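Local atomic coordinates of exotoxin 3 (Staphylococcus aureus, PDB entry 2Z8L), a protein that binds the glycan sialyl Lewis X through its beta-grasp domain, as a secreted staphylococcal superantigen-like toxin. Residues S29-V35 with G76-V82; Y95-T99 with M191-I195; L144-R149 with F180-L186. Residue numbers count along the deposited sequence, not the author numbering.

Contact 1 (S29-V35 with G76-V82); sequences SKELKNV and GLDIFVV
Leu32, Val35, Leu77, Ile79 and Val81 make the apolar part of one face, shared with Lys30, of an antiparallel strand pair in the OB-fold domain. Leu32 CD1 lies 3.9 Å from Val81 CG2, and Val35 CG2 lies 3.8 Å from Ile79 CD1; Leu32, Val35 and Ile79 all take chi1 m, Val81 t. Phe50 of strand 45-52 packs on Leu32 and Ile79. Strands 30-33 and 77-81 run at 166° with their axes 4.7 Å apart. Lys30 pairs with Val81 and Leu32 with Ile79 as hydrogen-bonded pairs: Lys30 N to Val81 O 3.0 Å, Val81 N to Lys30 O 2.8 Å, Leu32 N to Ile79 O 2.8 Å, Ile79 N to Leu32 O 2.9 Å. Between them, Glu31 and Phe80 make a non-hydrogen-bonded pair, CA to CA 4.6 Å, on the other face, where Ser29 CB comes within 3.6 Å of Phe80 CZ. Asn34 (phi/psi 52/53) and Gly76 (73/37) then turn corners in G1 beta bulges, and pairing resumes with Val35 N to Leu77 O at 2.8 Å and Leu77 N to Val35 O at 3.0 Å. At the polar edge Asp78 OD1 accepts Asn34 N at 3.3 Å, while Glu31 OE2 sits 4.0 Å from Asp78 OD2. Lys136 makes a salt bridge with Asp78, consistent with the two acids lying close together; the backbone ladder and apolar contacts hold the pair together.

Contact 2 (Y95-T99 with M191-I195); sequences YGGVT and MSDVI. With SIA (N-acetyl-alpha-neuraminic acid), chain B.
Here the glycine break within OB-fold strand 92-100 meets the turn leading into strand 194-196 of the beta-grasp domain, so this is a domain-domain interface. The two pieces run nearly alike, 10° apart end to end, with Gly96 CA and Ser192 CA 4.4 Å from each other. Met191 gives up the largest area. Its CA-to-CB bond points toward 95-99, and with chi1 near -96°, between wells, and chi2 t, Met191 SD reaches 3.8 Å from Tyr95 CB, at the edge of the Tyr95 ring (chi1 m). Its carbonyl does the polar work: Gly97 N donates to Met191 O at 2.9 Å, and Gly96 CA makes a CA-H...O contact with the same oxygen at 3.4 Å. Gly96 (phi/psi 60/-148) and Gly97 (75/19) both have positive phi, and a CB on Gly96 would clash with Met191 O. Val194, chi1 t, comes next in buried area, its CG2 3.8 Å from Thr99 CG2 and 3.7 Å from Val98 O. Tyr95 is third, its CB toward Met191 but its ring end leading off. Between these contacts a water spans the gap, donating to Val98 O at 2.6 Å and Ser192 O at 2.7 Å. The CA-to-CB bond of Asp193 points away from 95-99, and its carboxylate belongs to the glycan pocket, where the sialic acid O9 donates to Asp193 OD2 at 2.6 Å.

Contact 3 (L144-R149 with F180-L186); sequences LDFKLR and FELNKKL. With FUC (alpha-L-fucopyranose), chain C; GAL (beta-D-galactopyranose), chain D.
In the beta-grasp domain, helix 141-155 packs against the edge strand 177-181 and the type I turn Glu181 to Lys184 that follows it. The apolar part centres on Phe180 (chi1 m), whose ring face receives Asp145 CB in a CH-pi contact, 3.8 Å from the ring centroid and 10° off the normal; Leu144 CB adds a looser 4.4 Å approach to Phe180 CE2. Charge comes next. Asp145 (chi1 t) and Arg149 (chi1 m, then t, t) lie one helical turn apart, and Asp145 OD1 takes both Arg149 NE and NH2 at 2.8 Å in a salt bridge. Thus oriented, the guanidinium has Leu182 CD2 over one face, 3.6 Å from Arg149 NE. Hydrogen bonds then tie it to the turn: Arg149 NH1 donates to Lys184 O at 2.9 Å, with a weaker bond from NH2 at 3.2 Å. Tyr25, from helix 18-25, bonds to Asp145 OD2 and Leu186 N. The CA-to-CB bonds of Glu181 and Lys184 point away from the helix, and their ends bind the sugars. Glu181 OE2 accepts galactose O6 at 2.7 Å and fucose O3 at 2.6 Å, and Lys184 NZ donates to fucose O2 and O3, each at 3.0 Å.

In the fold
Contacts 1 and 2 share a sheet: strand 77-81 lies between 30-33 and 92-100, and Asp78 N to Thr99 O (2.8 Å) and Phe80 N to Gly97 O (2.9 Å) probably bond them, with centres 11 Å apart. Contact 3, nested in the chain loop closed by contact 2, lies 14 Å from it, centre to centre; Ile195 CD1 touches Leu144 CD1 at 3.7 Å. The centres of contacts 1 and 3 are 19 Å apart, yet Phe146 CD1 of the helix lies 3.8 Å from Phe80 CZ, joining the two domains. Contacts 2 and 3 contribute three residues to the ten-residue glycan pocket: Asp193 for sialic acid, Glu181 for galactose and fucose, Lys184 for fucose.

Contact 1 (S29-V35 with G76-V82)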
loop_
_atom_site.group_PDB
_atom_site.type_symbol
_atom_site.label_atom_id
_atom_site.label_comp_id
_atom_site.label_asym_id
_atom_site.label_seq_id
_atom_site.Cartn_x
_atom_site.Cartn_y
_atom_site.Cartn_z
ATOM N N SER A 29 3.214 -10.444 0.515
ATOM C CA SER A 29 3.706 -9.208 -0.100
ATOM C C SER A 29 5.209 -9.103 0.138
ATOM O O SER A 29 5.752 -9.840 0.956
ATOM C CB SER A 29 2.977 -8.023 0.504
ATOM O OG SER A 29 3.287 -7.867 1.882
ATOM N N LYS A 30 5.878 -8.238 -0.632
ATOM C CA LYS A 30 7.306 -8.003 -0.419
ATOM C C LYS A 30 7.723 -6.588 -0.782
ATOM O O LYS A 30 7.109 -5.961 -1.643
ATOM C CB LYS A 30 8.146 -9.028 -1.171
ATOM C CG LYS A 30 7.989 -9.065 -2.658
ATOM C CD LYS A 30 9.143 -9.912 -3.288
ATOM C CE LYS A 30 8.876 -10.401 -4.740
ATOM N NZ LYS A 30 7.572 -11.167 -4.922
ATOM N N GLU A 31 8.710 -6.070 -0.047
ATOM C CA GLU A 31 9.258 -4.721 -0.257
ATOM C C GLU A 31 10.607 -4.901 -0.912
ATOM O O GLU A 31 11.509 -5.530 -0.311
ATOM C CB GLU A 31 9.431 -3.999 1.088
ATOM C CG GLU A 31 8.886 -2.491 1.225
ATOM C CD GLU A 31 9.290 -1.433 0.130
ATOM O OE1 GLU A 31 8.340 -0.713 -0.414
ATOM O OE2 GLU A 31 10.524 -1.243 -0.110
ATOM N N LEU A 32 10.765 -4.421 -2.135
ATOM C CA LEU A 32 12.030 -4.517 -2.842
ATOM C C LEU A 32 12.701 -3.168 -2.704
ATOM O O LEU A 32 12.047 -2.148 -2.743
ATOM C CB LEU A 32 11.845 -4.871 -4.281
ATOM C CG LEU A 32 11.211 -6.238 -4.513
ATOM C CD1 LEU A 32 10.955 -6.284 -5.970
ATOM C CD2 LEU A 32 12.095 -7.389 -4.032
ATOM N N LYS A 33 13.998 -3.187 -2.435
ATOM C CA LYS A 33 14.711 -1.983 -2.096
ATOM C C LYS A 33 15.808 -1.663 -3.103
ATOM O O LYS A 33 16.573 -2.555 -3.505
ATOM C CB LYS A 33 15.341 -2.146 -0.711
ATOM C CG LYS A 33 14.282 -2.296 0.358
ATOM C CD LYS A 33 14.795 -2.778 1.697
ATOM C CE LYS A 33 13.579 -3.054 2.630
ATOM N NZ LYS A 33 12.863 -4.400 2.448
ATOM N N ASN A 34 15.914 -0.379 -3.428
ATOM C CA ASN A 34 16.955 0.137 -4.283
ATOM C C ASN A 34 17.070 -0.607 -5.612
ATOM O O ASN A 34 18.165 -1.043 -6.057
ATOM C CB ASN A 34 18.278 0.172 -3.545
ATOM C CG ASN A 34 19.325 0.974 -4.280
ATOM O OD1 ASN A 34 19.014 1.953 -4.923
ATOM N ND2 ASN A 34 20.594 0.513 -4.231
ATOM N N VAL A 35 15.964 -0.710 -6.296
ATOM C CA VAL A 35 15.970 -1.396 -7.580
ATOM C C VAL A 35 15.878 -0.385 -8.733
ATOM O O VAL A 35 15.435 0.745 -8.554
ATOM C CB VAL A 35 14.922 -2.506 -7.612
ATOM C CG1 VAL A 35 15.321 -3.611 -6.593
ATOM C CG2 VAL A 35 13.613 -1.967 -7.312
ATOM N N GLY A 76 17.181 3.528 -7.984
ATOM C CA GLY A 76 16.942 3.992 -6.641
ATOM C C GLY A 76 15.482 3.983 -6.248
ATOM O O GLY A 76 15.013 4.868 -5.491
ATOM N N LEU A 77 14.769 2.967 -6.711
ATOM C CA LEU A 77 13.365 2.794 -6.347
ATOM C C LEU A 77 13.173 1.784 -5.239
ATOM O O LEU A 77 13.943 0.836 -5.105
ATOM C CB LEU A 77 12.580 2.352 -7.584
ATOM C CG LEU A 77 12.680 3.246 -8.800
ATOM C CD1 LEU A 77 11.877 2.671 -9.950
ATOM C CD2 LEU A 77 12.204 4.622 -8.450
ATOM N N ASP A 78 12.095 1.981 -4.477
ATOM C CA ASP A 78 11.561 0.970 -3.562
ATOM C C ASP A 78 10.204 0.543 -4.159
ATOM O O ASP A 78 9.466 1.392 -4.651
ATOM C CB ASP A 78 11.312 1.553 -2.213
ATOM C CG ASP A 78 12.571 1.736 -1.355
ATOM O OD1 ASP A 78 13.681 1.302 -1.740
ATOM O OD2 ASP A 78 12.408 2.330 -0.243
ATOM N N ILE A 79 9.928 -0.748 -4.185
ATOM C CA ILE A 79 8.648 -1.242 -4.714
ATOM C C ILE A 79 7.946 -2.170 -3.742
ATOM O O ILE A 79 8.524 -3.155 -3.277
ATOM C CB ILE A 79 8.835 -1.977 -6.065
ATOM C CG1 ILE A 79 9.758 -1.128 -6.952
ATOM C CG2 ILE A 79 7.442 -2.273 -6.668
ATOM C CD1 ILE A 79 9.980 -1.651 -8.283
ATOM N N PHE A 80 6.674 -1.891 -3.464
ATOM C CA PHE A 80 5.842 -2.782 -2.679
ATOM C C PHE A 80 5.057 -3.642 -3.622
ATOM O O PHE A 80 4.168 -3.145 -4.306
ATOM C CB PHE A 80 4.894 -1.970 -1.764
ATOM C CG PHE A 80 4.119 -2.805 -0.846
ATOM C CD1 PHE A 80 4.748 -3.499 0.197
ATOM C CD2 PHE A 80 2.766 -3.008 -1.048
ATOM C CE1 PHE A 80 3.986 -4.338 1.020
ATOM C CE2 PHE A 80 2.021 -3.847 -0.223
ATOM C CZ PHE A 80 2.627 -4.475 0.808
ATOM N N VAL A 81 5.397 -4.929 -3.641
ATOM C CA VAL A 81 4.882 -5.893 -4.582
ATOM C C VAL A 81 3.839 -6.822 -3.916
ATOM O O VAL A 81 4.095 -7.397 -2.840
ATOM C CB VAL A 81 6.065 -6.759 -5.196
ATOM C CG1 VAL A 81 5.479 -7.839 -6.128
ATOM C CG2 VAL A 81 7.091 -5.887 -5.882
ATOM N N VAL A 82 2.670 -6.933 -4.558
ATOM C CA VAL A 82 1.643 -7.917 -4.238
ATOM C C VAL A 82 1.323 -8.621 -5.546
ATOM O O VAL A 82 0.914 -8.005 -6.498
ATOM C CB VAL A 82 0.374 -7.258 -3.608
ATOM C CG1 VAL A 82 -0.686 -8.333 -3.351
ATOM C CG2 VAL A 82 0.751 -6.516 -2.358
HETATM O O HOH W 1 18.996 1.199 -8.335
#

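Contact 2 (Y95-T99 with M191-I195)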
loop_
_atom_site.group_PDB
_atom_site.type_symbol
_atom_site.label_atom_id
_atom_site.label_comp_id
_atom_site.label_asym_id
_atom_site.label_seq_id
_atom_site.Cartn_x
_atom_site.Cartn_y
_atom_site.Cartn_z
ATOM N N TYR A 95 0.605 -4.121 -9.306
ATOM C CA TYR A 95 0.086 -2.776 -9.582
ATOM C C TYR A 95 0.667 -1.740 -8.653
ATOM O O TYR A 95 0.521 -1.840 -7.439
ATOM C CB TYR A 95 -1.436 -2.719 -9.362
ATOM C CG TYR A 95 -2.264 -3.627 -10.170
ATOM C CD1 TYR A 95 -1.985 -3.860 -11.501
ATOM C CD2 TYR A 95 -3.422 -4.188 -9.624
ATOM C CE1 TYR A 95 -2.781 -4.688 -12.264
ATOM C CE2 TYR A 95 -4.208 -5.007 -10.378
ATOM C CZ TYR A 95 -3.887 -5.246 -11.705
ATOM O OH TYR A 95 -4.673 -6.077 -12.495
ATOM N N GLY A 96 1.289 -0.712 -9.215
ATOM C CA GLY A 96 1.723 0.446 -8.486
ATOM C C GLY A 96 2.728 0.124 -7.387
ATOM O O GLY A 96 3.600 -0.712 -7.602
ATOM N N GLY A 97 2.688 0.894 -6.314
ATOM C CA GLY A 97 3.554 0.680 -5.156
ATOM C C GLY A 97 4.994 1.101 -5.313
ATOM O O GLY A 97 5.838 0.658 -4.527
ATOM N N VAL A 98 5.322 1.955 -6.289
ATOM C CA VAL A 98 6.696 2.436 -6.549
ATOM C C VAL A 98 6.936 3.755 -5.798
ATOM O O VAL A 98 6.132 4.700 -5.888
ATOM C CB VAL A 98 6.963 2.614 -8.058
ATOM C CG1 VAL A 98 8.372 3.111 -8.280
ATOM C CG2 VAL A 98 6.664 1.288 -8.816
ATOM N N THR A 99 8.037 3.825 -5.072
ATOM C CA THR A 99 8.415 5.061 -4.388
ATOM C C THR A 99 9.919 5.272 -4.571
ATOM O O THR A 99 10.662 4.349 -4.992
ATOM C CB THR A 99 8.093 4.966 -2.914
ATOM O OG1 THR A 99 8.806 3.876 -2.334
ATOM C CG2 THR A 99 6.582 4.810 -2.689
ATOM N N MET A 191 -3.252 2.985 -6.957
ATOM C CA MET A 191 -2.176 2.198 -6.341
ATOM C C MET A 191 -0.790 2.743 -6.597
ATOM O O MET A 191 0.182 2.246 -6.012
ATOM C CB MET A 191 -2.262 0.759 -6.750
ATOM C CG MET A 191 -3.009 0.011 -5.685
ATOM S SD MET A 191 -3.268 -1.570 -6.184
ATOM C CE MET A 191 -4.607 -2.136 -5.127
ATOM N N SER A 192 -0.690 3.796 -7.384
ATOM C CA SER A 192 0.545 4.552 -7.560
ATOM C C SER A 192 0.674 5.833 -6.713
ATOM O O SER A 192 1.724 6.465 -6.681
ATOM C CB SER A 192 0.772 4.876 -9.035
ATOM O OG SER A 192 1.139 3.701 -9.775
ATOM N N ASP A 193 -0.408 6.227 -6.045
ATOM C CA ASP A 193 -0.388 7.478 -5.284
ATOM C C ASP A 193 0.564 7.370 -4.079
ATOM O O ASP A 193 0.613 6.308 -3.473
ATOM C CB ASP A 193 -1.786 7.789 -4.830
ATOM C CG ASP A 193 -2.760 8.100 -6.038
ATOM O OD1 ASP A 193 -2.328 8.376 -7.202
ATOM O OD2 ASP A 193 -3.996 8.037 -5.813
ATOM N N VAL A 194 1.325 8.419 -3.818
ATOM C CA VAL A 194 2.351 8.407 -2.763
ATOM C C VAL A 194 2.158 9.601 -1.848
ATOM O O VAL A 194 1.689 10.669 -2.298
ATOM C CB VAL A 194 3.744 8.418 -3.409
ATOM C CG1 VAL A 194 4.828 8.572 -2.415
ATOM C CG2 VAL A 194 3.966 7.143 -4.224
ATOM N N ILE A 195 2.503 9.433 -0.578
ATOM C CA ILE A 195 2.394 10.523 0.386
ATOM C C ILE A 195 3.681 10.609 1.202
ATOM O O ILE A 195 4.476 9.704 1.199
ATOM C CB ILE A 195 1.203 10.320 1.304
ATOM C CG1 ILE A 195 1.336 9.121 2.226
ATOM C CG2 ILE A 195 -0.060 10.317 0.491
ATOM C CD1 ILE A 195 0.218 8.960 3.231
HETATM C C1 SIA B . -10.301 10.562 0.037
HETATM C C2 SIA B . -10.491 11.504 -1.157
HETATM C C3 SIA B . -10.760 12.943 -0.715
HETATM C C4 SIA B . -9.507 13.584 -0.127
HETATM C C5 SIA B . -8.303 13.485 -1.080
HETATM C C6 SIA B . -8.135 12.009 -1.465
HETATM C C7 SIA B . -7.021 11.697 -2.457
HETATM C C8 SIA B . -7.104 10.240 -2.939
HETATM C C9 SIA B . -5.890 9.742 -3.686
HETATM C C10 SIA B . -6.286 14.875 -0.823
HETATM C C11 SIA B . -5.109 15.211 0.055
HETATM N N5 SIA B . -7.115 13.953 -0.358
HETATM O O1A SIA B . -9.483 9.634 -0.148
HETATM O O1B SIA B . -10.961 10.689 1.100
HETATM O O4 SIA B . -9.791 14.970 0.257
HETATM O O6 SIA B . -9.370 11.565 -2.043
HETATM O O7 SIA B . -7.167 12.513 -3.620
HETATM O O8 SIA B . -7.346 9.451 -1.759
HETATM O O9 SIA B . -6.047 8.414 -4.202
HETATM O O10 SIA B . -6.484 15.378 -1.927
HETATM O O HOH W 2 3.660 3.369 -8.857
HETATM O O HOH W 3 3.643 4.586 -6.546
#

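Contact 3 (L144-R149 with F180-L186)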
loop_
_atom_site.group_PDB
_atom_site.type_symbol
_atom_site.label_atom_id
_atom_site.label_comp_id
_atom_site.label_asym_id
_atom_site.label_seq_id
_atom_site.Cartn_x
_atom_site.Cartn_y
_atom_site.Cartn_z
ATOM N N LEU A 144 0.333 1.292 2.546
ATOM C CA LEU A 144 -0.396 1.581 3.778
ATOM C C LEU A 144 -1.707 0.810 3.836
ATOM O O LEU A 144 -2.026 0.162 4.858
ATOM C CB LEU A 144 -0.672 3.076 3.817
ATOM C CG LEU A 144 0.399 3.956 4.364
ATOM C CD1 LEU A 144 -0.040 5.387 4.105
ATOM C CD2 LEU A 144 0.401 3.601 5.905
ATOM N N ASP A 145 -2.486 0.860 2.758
ATOM C CA ASP A 145 -3.778 0.128 2.676
ATOM C C ASP A 145 -3.547 -1.337 3.002
ATOM O O ASP A 145 -4.212 -1.909 3.870
ATOM C CB ASP A 145 -4.400 0.343 1.266
ATOM C CG ASP A 145 -5.615 -0.548 0.962
ATOM O OD1 ASP A 145 -6.663 -0.263 1.557
ATOM O OD2 ASP A 145 -5.511 -1.507 0.150
ATOM N N PHE A 146 -2.591 -1.949 2.347
ATOM C CA PHE A 146 -2.381 -3.380 2.487
ATOM C C PHE A 146 -1.941 -3.770 3.901
ATOM O O PHE A 146 -2.511 -4.669 4.540
ATOM C CB PHE A 146 -1.374 -3.853 1.461
ATOM C CG PHE A 146 -1.304 -5.365 1.332
ATOM C CD1 PHE A 146 -0.490 -6.130 2.150
ATOM C CD2 PHE A 146 -2.060 -6.025 0.366
ATOM C CE1 PHE A 146 -0.470 -7.526 1.997
ATOM C CE2 PHE A 146 -2.047 -7.367 0.237
ATOM C CZ PHE A 146 -1.268 -8.136 1.074
ATOM N N LYS A 147 -0.912 -3.073 4.389
ATOM C CA LYS A 147 -0.427 -3.383 5.709
ATOM C C LYS A 147 -1.459 -3.103 6.829
ATOM O O LYS A 147 -1.519 -3.863 7.834
ATOM C CB LYS A 147 0.845 -2.638 5.935
ATOM C CG LYS A 147 1.931 -3.217 5.076
ATOM C CD LYS A 147 3.247 -2.686 5.456
ATOM C CE LYS A 147 4.385 -3.633 4.941
ATOM N NZ LYS A 147 5.728 -2.931 4.909
ATOM N N LEU A 148 -2.201 -2.007 6.741
ATOM C CA LEU A 148 -3.189 -1.712 7.781
ATOM C C LEU A 148 -4.329 -2.707 7.742
ATOM O O LEU A 148 -4.742 -3.192 8.777
ATOM C CB LEU A 148 -3.706 -0.304 7.611
ATOM C CG LEU A 148 -2.750 0.887 7.859
ATOM C CD1 LEU A 148 -3.358 2.209 7.411
ATOM C CD2 LEU A 148 -2.271 0.962 9.334
ATOM N N ARG A 149 -4.836 -3.064 6.557
ATOM C CA ARG A 149 -5.857 -4.154 6.495
ATOM C C ARG A 149 -5.335 -5.479 7.015
ATOM O O ARG A 149 -6.049 -6.156 7.763
ATOM C CB ARG A 149 -6.452 -4.361 5.098
ATOM C CG ARG A 149 -7.139 -3.100 4.533
ATOM C CD ARG A 149 -8.058 -3.461 3.424
ATOM N NE ARG A 149 -8.246 -2.364 2.522
ATOM C CZ ARG A 149 -9.251 -2.232 1.676
ATOM N NH1 ARG A 149 -10.211 -3.137 1.636
ATOM N NH2 ARG A 149 -9.246 -1.184 0.869
ATOM N N PHE A 180 -9.769 4.791 2.713
ATOM C CA PHE A 180 -9.783 3.393 2.172
ATOM C C PHE A 180 -11.073 2.761 2.551
ATOM O O PHE A 180 -11.309 2.503 3.734
ATOM C CB PHE A 180 -8.611 2.486 2.646
ATOM C CG PHE A 180 -7.240 3.118 2.483
ATOM C CD1 PHE A 180 -6.928 3.773 1.345
ATOM C CD2 PHE A 180 -6.267 2.947 3.468
ATOM C CE1 PHE A 180 -5.649 4.359 1.181
ATOM C CE2 PHE A 180 -5.013 3.495 3.325
ATOM C CZ PHE A 180 -4.717 4.203 2.148
ATOM N N GLU A 181 -11.987 2.573 1.597
ATOM C CA GLU A 181 -13.258 1.912 1.896
ATOM C C GLU A 181 -13.006 0.417 2.028
ATOM O O GLU A 181 -12.523 -0.246 1.077
ATOM C CB GLU A 181 -14.254 2.137 0.773
ATOM C CG GLU A 181 -14.626 3.562 0.479
ATOM C CD GLU A 181 -15.576 3.604 -0.758
ATOM O OE1 GLU A 181 -16.755 3.272 -0.562
ATOM O OE2 GLU A 181 -15.147 3.881 -1.910
ATOM N N LEU A 182 -13.383 -0.171 3.162
ATOM C CA LEU A 182 -13.023 -1.593 3.423
ATOM C C LEU A 182 -13.907 -2.635 2.752
ATOM O O LEU A 182 -13.553 -3.819 2.771
ATOM C CB LEU A 182 -12.949 -1.852 4.920
ATOM C CG LEU A 182 -11.934 -0.981 5.636
ATOM C CD1 LEU A 182 -11.952 -1.206 7.099
ATOM C CD2 LEU A 182 -10.507 -1.198 5.089
ATOM N N ASN A 183 -15.011 -2.214 2.124
ATOM C CA ASN A 183 -15.882 -3.182 1.460
ATOM C C ASN A 183 -15.407 -3.598 0.080
ATOM O O ASN A 183 -16.085 -4.419 -0.608
ATOM C CB ASN A 183 -17.326 -2.703 1.416
ATOM C CG ASN A 183 -17.553 -1.484 0.550
ATOM O OD1 ASN A 183 -16.665 -0.923 -0.070
ATOM N ND2 ASN A 183 -18.809 -1.072 0.510
ATOM N N LYS A 184 -14.283 -3.048 -0.361
ATOM C CA LYS A 184 -13.683 -3.466 -1.633
ATOM C C LYS A 184 -12.199 -3.264 -1.634
ATOM O O LYS A 184 -11.661 -2.558 -0.788
ATOM C CB LYS A 184 -14.340 -2.725 -2.770
ATOM C CG LYS A 184 -14.192 -1.228 -2.739
ATOM C CD LYS A 184 -14.985 -0.611 -3.871
ATOM C CE LYS A 184 -14.675 0.871 -4.018
ATOM N NZ LYS A 184 -15.611 1.421 -5.088
ATOM N N LYS A 185 -11.509 -3.867 -2.601
ATOM C CA LYS A 185 -10.096 -3.658 -2.764
ATOM C C LYS A 185 -9.811 -2.157 -3.067
ATOM O O LYS A 185 -10.676 -1.443 -3.630
ATOM C CB LYS A 185 -9.621 -4.569 -3.908
ATOM C CG LYS A 185 -8.184 -4.769 -3.976
ATOM C CD LYS A 185 -7.800 -5.677 -5.158
ATOM C CE LYS A 185 -8.333 -7.038 -5.083
ATOM N NZ LYS A 185 -7.671 -7.828 -6.253
ATOM N N LEU A 186 -8.634 -1.687 -2.682
ATOM C CA LEU A 186 -8.179 -0.361 -3.129
ATOM C C LEU A 186 -8.235 -0.301 -4.649
ATOM O O LEU A 186 -7.835 -1.292 -5.320
ATOM C CB LEU A 186 -6.749 -0.074 -2.686
ATOM C CG LEU A 186 -6.154 1.281 -3.068
ATOM C CD1 LEU A 186 -6.947 2.369 -2.369
ATOM C CD2 LEU A 186 -4.700 1.361 -2.587
HETATM C C1 FUC C . -14.887 6.251 -7.100
HETATM C C2 FUC C . -15.533 5.057 -6.384
HETATM C C3 FUC C . -15.578 5.278 -4.883
HETATM C C4 FUC C . -16.196 6.635 -4.574
HETATM C C5 FUC C . -15.498 7.739 -5.376
HETATM C C6 FUC C . -16.036 9.138 -5.138
HETATM O O2 FUC C . -14.856 3.846 -6.665
HETATM O O3 FUC C . -16.284 4.198 -4.268
HETATM O O4 FUC C . -17.536 6.545 -4.984
HETATM O O5 FUC C . -15.546 7.448 -6.756
HETATM C C1 GAL D . -11.784 8.457 -4.555
HETATM C C2 GAL D . -12.037 9.841 -3.983
HETATM C C3 GAL D . -11.548 9.814 -2.537
HETATM C C4 GAL D . -12.278 8.709 -1.766
HETATM C C5 GAL D . -12.101 7.348 -2.448
HETATM C C6 GAL D . -12.854 6.235 -1.752
HETATM O O2 GAL D . -11.263 10.762 -4.752
HETATM O O3 GAL D . -11.669 11.087 -1.888
HETATM O O4 GAL D . -13.647 9.035 -1.722
HETATM O O5 GAL D . -12.511 7.458 -3.827
HETATM O O6 GAL D . -12.773 4.986 -2.420
HETATM O O HOH W 4 -11.133 0.454 -1.231
#